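Local coordinates for protein Two-component sensor histidine kinase (Nostoc sp., PDB 3OLO) that probably senses a signal through its PAS domain, autophosphorylates on a histidine and hands the phosphate to a response regulator, as two-component sensor kinases do, at residues H16-F27 against Y37-M45. Residues are numbered along the deposited sequence; the frame is centred on the assembly and turned at random.
With GOL (glycerol), chain C.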
loop_
_atom_site.group_PDB
_atom_site.type_symbol
_atom_site.label_atom_id
_atom_site.label_comp_id
_atom_site.label_asym_id
_atom_site.label_seq_id
_atom_site.Cartn_x
_atom_site.Cartn_y
_atom_site.Cartn_z
ATOM N N HIS A 16 -7.663 1.004 0.193
ATOM C CA HIS A 16 -7.880 0.000 1.232
ATOM C C HIS A 16 -7.569 -1.381 0.675
ATOM O O HIS A 16 -6.807 -2.151 1.260
ATOM C CB HIS A 16 -9.327 0.085 1.715
ATOM C CG HIS A 16 -9.753 -1.053 2.583
ATOM N ND1 HIS A 16 -9.393 -1.151 3.914
ATOM C CD2 HIS A 16 -10.513 -2.140 2.319
ATOM C CE1 HIS A 16 -9.917 -2.252 4.426
ATOM N NE2 HIS A 16 -10.599 -2.868 3.479
ATOM N N TYR A 17 -8.155 -1.682 -0.472
ATOM C CA TYR A 17 -7.938 -2.962 -1.133
ATOM C C TYR A 17 -6.485 -3.154 -1.551
ATOM O O TYR A 17 -5.912 -4.220 -1.362
ATOM C CB TYR A 17 -8.848 -3.062 -2.351
ATOM C CG TYR A 17 -10.295 -3.247 -1.978
ATOM C CD1 TYR A 17 -10.722 -4.415 -1.360
ATOM C CD2 TYR A 17 -11.235 -2.266 -2.241
ATOM C CE1 TYR A 17 -12.044 -4.597 -1.011
ATOM C CE2 TYR A 17 -12.563 -2.440 -1.893
ATOM C CZ TYR A 17 -12.960 -3.608 -1.282
ATOM O OH TYR A 17 -14.277 -3.797 -0.938
ATOM N N LEU A 18 -5.887 -2.113 -2.115
ATOM C CA LEU A 18 -4.476 -2.153 -2.495
ATOM C C LEU A 18 -3.553 -2.435 -1.315
ATOM O O LEU A 18 -2.718 -3.337 -1.373
ATOM C CB LEU A 18 -4.053 -0.815 -3.126
ATOM C CG LEU A 18 -4.327 -0.662 -4.615
ATOM C CD1 LEU A 18 -4.181 0.789 -5.048
ATOM C CD2 LEU A 18 -3.403 -1.576 -5.420
ATOM N N ILE A 19 -3.667 -1.662 -0.241
ATOM C CA ILE A 19 -2.677 -1.795 0.833
ATOM C C ILE A 19 -2.840 -3.135 1.543
ATOM O O ILE A 19 -1.896 -3.663 2.102
ATOM C CB ILE A 19 -2.750 -0.661 1.868
ATOM C CG1 ILE A 19 -1.454 -0.617 2.688
ATOM C CG2 ILE A 19 -3.937 -0.841 2.769
ATOM C CD1 ILE A 19 -0.232 -0.129 1.871
ATOM N N ASN A 20 -4.042 -3.689 1.517
ATOM C CA ASN A 20 -4.266 -4.967 2.167
ATOM C C ASN A 20 -3.796 -6.125 1.325
ATOM O O ASN A 20 -3.617 -7.217 1.827
ATOM C CB ASN A 20 -5.725 -5.107 2.556
ATOM C CG ASN A 20 -6.034 -4.326 3.794
ATOM O OD1 ASN A 20 -5.330 -4.450 4.797
ATOM N ND2 ASN A 20 -7.043 -3.484 3.730
ATOM N N ASN A 21 -3.571 -5.876 0.043
ATOM C CA ASN A 21 -2.991 -6.902 -0.800
ATOM C C ASN A 21 -1.484 -6.767 -0.902
ATOM O O ASN A 21 -0.811 -7.667 -1.394
ATOM C CB ASN A 21 -3.656 -6.906 -2.174
ATOM C CG ASN A 21 -4.949 -7.698 -2.166
ATOM O OD1 ASN A 21 -4.925 -8.926 -2.176
ATOM N ND2 ASN A 21 -6.080 -7.004 -2.098
ATOM N N ALA A 22 -0.947 -5.655 -0.413
ATOM C CA ALA A 22 0.497 -5.479 -0.402
ATOM C C ALA A 22 1.156 -6.488 0.538
ATOM O O ALA A 22 0.721 -6.702 1.666
ATOM C CB ALA A 22 0.862 -4.072 0.009
ATOM N N VAL A 23 2.225 -7.092 0.051
ATOM C CA VAL A 23 3.021 -8.031 0.822
ATOM C C VAL A 23 3.655 -7.419 2.084
ATOM O O VAL A 23 3.850 -8.103 3.086
ATOM C CB VAL A 23 4.129 -8.622 -0.084
ATOM C CG1 VAL A 23 5.276 -9.167 0.731
ATOM C CG2 VAL A 23 3.548 -9.698 -0.995
ATOM N N GLU A 24 3.998 -6.142 2.043
ATOM C CA GLU A 24 4.728 -5.548 3.154
ATOM C C GLU A 24 3.797 -5.118 4.288
ATOM O O GLU A 24 2.732 -4.564 4.050
ATOM C CB GLU A 24 5.554 -4.349 2.687
ATOM C CG GLU A 24 6.086 -3.521 3.849
ATOM C CD GLU A 24 7.471 -2.956 3.594
ATOM O OE1 GLU A 24 7.716 -2.472 2.475
ATOM O OE2 GLU A 24 8.318 -2.999 4.513
ATOM N N ALA A 25 4.213 -5.362 5.522
ATOM C CA ALA A 25 3.454 -4.882 6.668
ATOM C C ALA A 25 3.462 -3.358 6.685
ATOM O O ALA A 25 4.515 -2.729 6.695
ATOM C CB ALA A 25 4.015 -5.442 7.961
ATOM N N SER A 26 2.271 -2.778 6.684
ATOM C CA SER A 26 2.086 -1.335 6.664
ATOM C C SER A 26 1.027 -0.979 7.690
ATOM O O SER A 26 0.009 -1.670 7.795
ATOM C CB SER A 26 1.579 -0.874 5.291
ATOM O OG SER A 26 2.364 -1.387 4.229
ATOM N N PHE A 27 1.227 0.105 8.433
ATOM C CA PHE A 27 0.191 0.526 9.376
ATOM C C PHE A 27 0.332 1.980 9.774
ATOM O O PHE A 27 1.361 2.598 9.523
ATOM C CB PHE A 27 0.189 -0.367 10.620
ATOM C CG PHE A 27 1.499 -0.397 11.357
ATOM C CD1 PHE A 27 1.836 0.610 12.247
ATOM C CD2 PHE A 27 2.389 -1.446 11.170
ATOM C CE1 PHE A 27 3.048 0.572 12.945
ATOM C CE2 PHE A 27 3.596 -1.493 11.856
ATOM C CZ PHE A 27 3.930 -0.482 12.740
ATOM N N TYR A 37 -4.815 2.032 11.910
ATOM C CA TYR A 37 -5.119 1.269 10.722
ATOM C C TYR A 37 -3.993 0.273 10.509
ATOM O O TYR A 37 -2.831 0.625 10.641
ATOM C CB TYR A 37 -5.247 2.201 9.508
ATOM C CG TYR A 37 -5.632 1.455 8.265
ATOM C CD1 TYR A 37 -4.679 0.785 7.514
ATOM C CD2 TYR A 37 -6.956 1.380 7.863
ATOM C CE1 TYR A 37 -5.035 0.075 6.374
ATOM C CE2 TYR A 37 -7.316 0.680 6.730
ATOM C CZ TYR A 37 -6.356 0.026 5.995
ATOM O OH TYR A 37 -6.721 -0.686 4.881
ATOM N N VAL A 38 -4.331 -0.972 10.198
ATOM C CA VAL A 38 -3.319 -1.991 9.931
ATOM C C VAL A 38 -3.725 -2.757 8.699
ATOM O O VAL A 38 -4.914 -3.002 8.514
ATOM C CB VAL A 38 -3.178 -3.009 11.111
ATOM C CG1 VAL A 38 -2.603 -2.328 12.330
ATOM C CG2 VAL A 38 -4.534 -3.669 11.449
ATOM N N ASN A 39 -2.754 -3.137 7.861
ATOM C CA ASN A 39 -3.041 -3.993 6.708
ATOM C C ASN A 39 -2.874 -5.469 7.062
ATOM O O ASN A 39 -2.298 -5.803 8.093
ATOM C CB ASN A 39 -2.210 -3.598 5.467
ATOM C CG ASN A 39 -0.771 -4.116 5.500
ATOM O OD1 ASN A 39 -0.246 -4.485 6.542
ATOM N ND2 ASN A 39 -0.119 -4.114 4.335
ATOM N N ASP A 40 -3.407 -6.345 6.216
ATOM C CA ASP A 40 -3.381 -7.780 6.479
ATOM C C ASP A 40 -1.966 -8.294 6.800
ATOM O O ASP A 40 -1.793 -9.114 7.700
ATOM C CB ASP A 40 -3.975 -8.554 5.291
ATOM C CG ASP A 40 -5.465 -8.269 5.070
ATOM O OD1 ASP A 40 -6.112 -7.643 5.933
ATOM O OD2 ASP A 40 -6.001 -8.688 4.027
ATOM N N ALA A 41 -0.953 -7.821 6.076
ATOM C CA ALA A 41 0.415 -8.280 6.325
ATOM C C ALA A 41 0.870 -7.961 7.763
ATOM O O ALA A 41 1.597 -8.742 8.373
ATOM C CB ALA A 41 1.400 -7.689 5.295
ATOM N N THR A 42 0.441 -6.822 8.303
ATOM C CA THR A 42 0.725 -6.491 9.700
ATOM C C THR A 42 0.052 -7.456 10.692
ATOM O O THR A 42 0.649 -7.842 11.691
ATOM C CB THR A 42 0.274 -5.054 10.035
ATOM O OG1 THR A 42 1.092 -4.124 9.326
ATOM C CG2 THR A 42 0.411 -4.775 11.532
ATOM N N CYS A 43 -1.195 -7.829 10.430
ATOM C CA CYS A 43 -1.861 -8.823 11.266
ATOM C C CYS A 43 -1.086 -10.138 11.216
ATOM O O CYS A 43 -0.814 -10.737 12.249
ATOM C CB CYS A 43 -3.306 -9.010 10.817
ATOM S SG CYS A 43 -4.209 -7.446 10.805
ATOM N N ARG A 44 -0.681 -10.560 10.023
ATOM C CA ARG A 44 0.076 -11.796 9.892
ATOM C C ARG A 44 1.396 -11.748 10.673
ATOM O O ARG A 44 1.756 -12.700 11.362
ATOM C CB ARG A 44 0.364 -12.107 8.421
ATOM C CG ARG A 44 1.201 -13.382 8.256
ATOM C CD ARG A 44 2.045 -13.397 6.993
ATOM N NE ARG A 44 3.143 -14.360 7.129
ATOM C CZ ARG A 44 4.362 -14.075 7.592
ATOM N NH1 ARG A 44 4.684 -12.830 7.965
ATOM N NH2 ARG A 44 5.273 -15.042 7.675
HETATM N N MSE A 45 2.120 -10.644 10.564
HETATM C CA MSE A 45 3.448 -10.552 11.163
HETATM C C MSE A 45 3.379 -10.519 12.689
HETATM O O MSE A 45 4.146 -11.194 13.385
HETATM C CB MSE A 45 4.159 -9.294 10.667
HETATM C CG MSE A 45 5.511 -9.067 11.304
HETATM SE SE MSE A 45 6.341 -7.390 10.670
HETATM C CE MSE A 45 5.125 -6.115 11.447
HETATM C C1 GOL C . -9.895 -8.287 3.219
HETATM O O1 GOL C . -9.288 -9.303 3.987
HETATM C C2 GOL C . -9.827 -6.942 3.940
HETATM O O2 GOL C . -8.650 -6.830 4.718
HETATM C C3 GOL C . -11.063 -6.753 4.816
HETATM O O3 GOL C . -11.710 -5.549 4.452
HETATM O O HOH W 1 -1.279 -6.787 3.229
#
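The His16 ring meets Tyr37 with ND1 in the plane of the tyrosine ring, and ND1 hydrogen-bonds Tyr37 OH at 2.9 Å. Glycerol O3, probably from the crystallisation liquor, hydrogen-bonds His16 NE2 at the imidazole edge. Asn20 ND2 lies over one imidazole face, 3.2 Å above its plane and offset toward the rim. At the Phe27 ring, Thr42 OG1 comes to the edge, in plane. Asn39 carries the centre. Both N-H groups of ND2 are used, on Ile19 O and Glu24 O, each 2.9 Å from ND2 and close to the amide plane. The bond from Thr42 N to Asn39 OD1 makes Asn39 the N-cap of helix 40-46; Ser26 N docks on OD1 from the other face (3.0 Å). Strands 25-29 and 35-38 form a hairpin at the edge of the antiparallel PAS sheet, joined here by Asn39 N to Ser26 O. With chi1 at 79°, CG stands between backbone N and carbonyl carbon, and the amide spans the turn from helix 8-21 to strand 25-29. With alanine at Asn39, Ile19 O would probably lack this donor, and Ser26 N and the helix's first turn the OD1 acceptor. Asn20 OD1 accepts Asp40 N on a lone pair, 3.1 Å away. Asp40 itself forms a salt bridge to Arg50. Ala25 CB packs on the selenomethionine methyl, Met45 CE, at 3.7 Å.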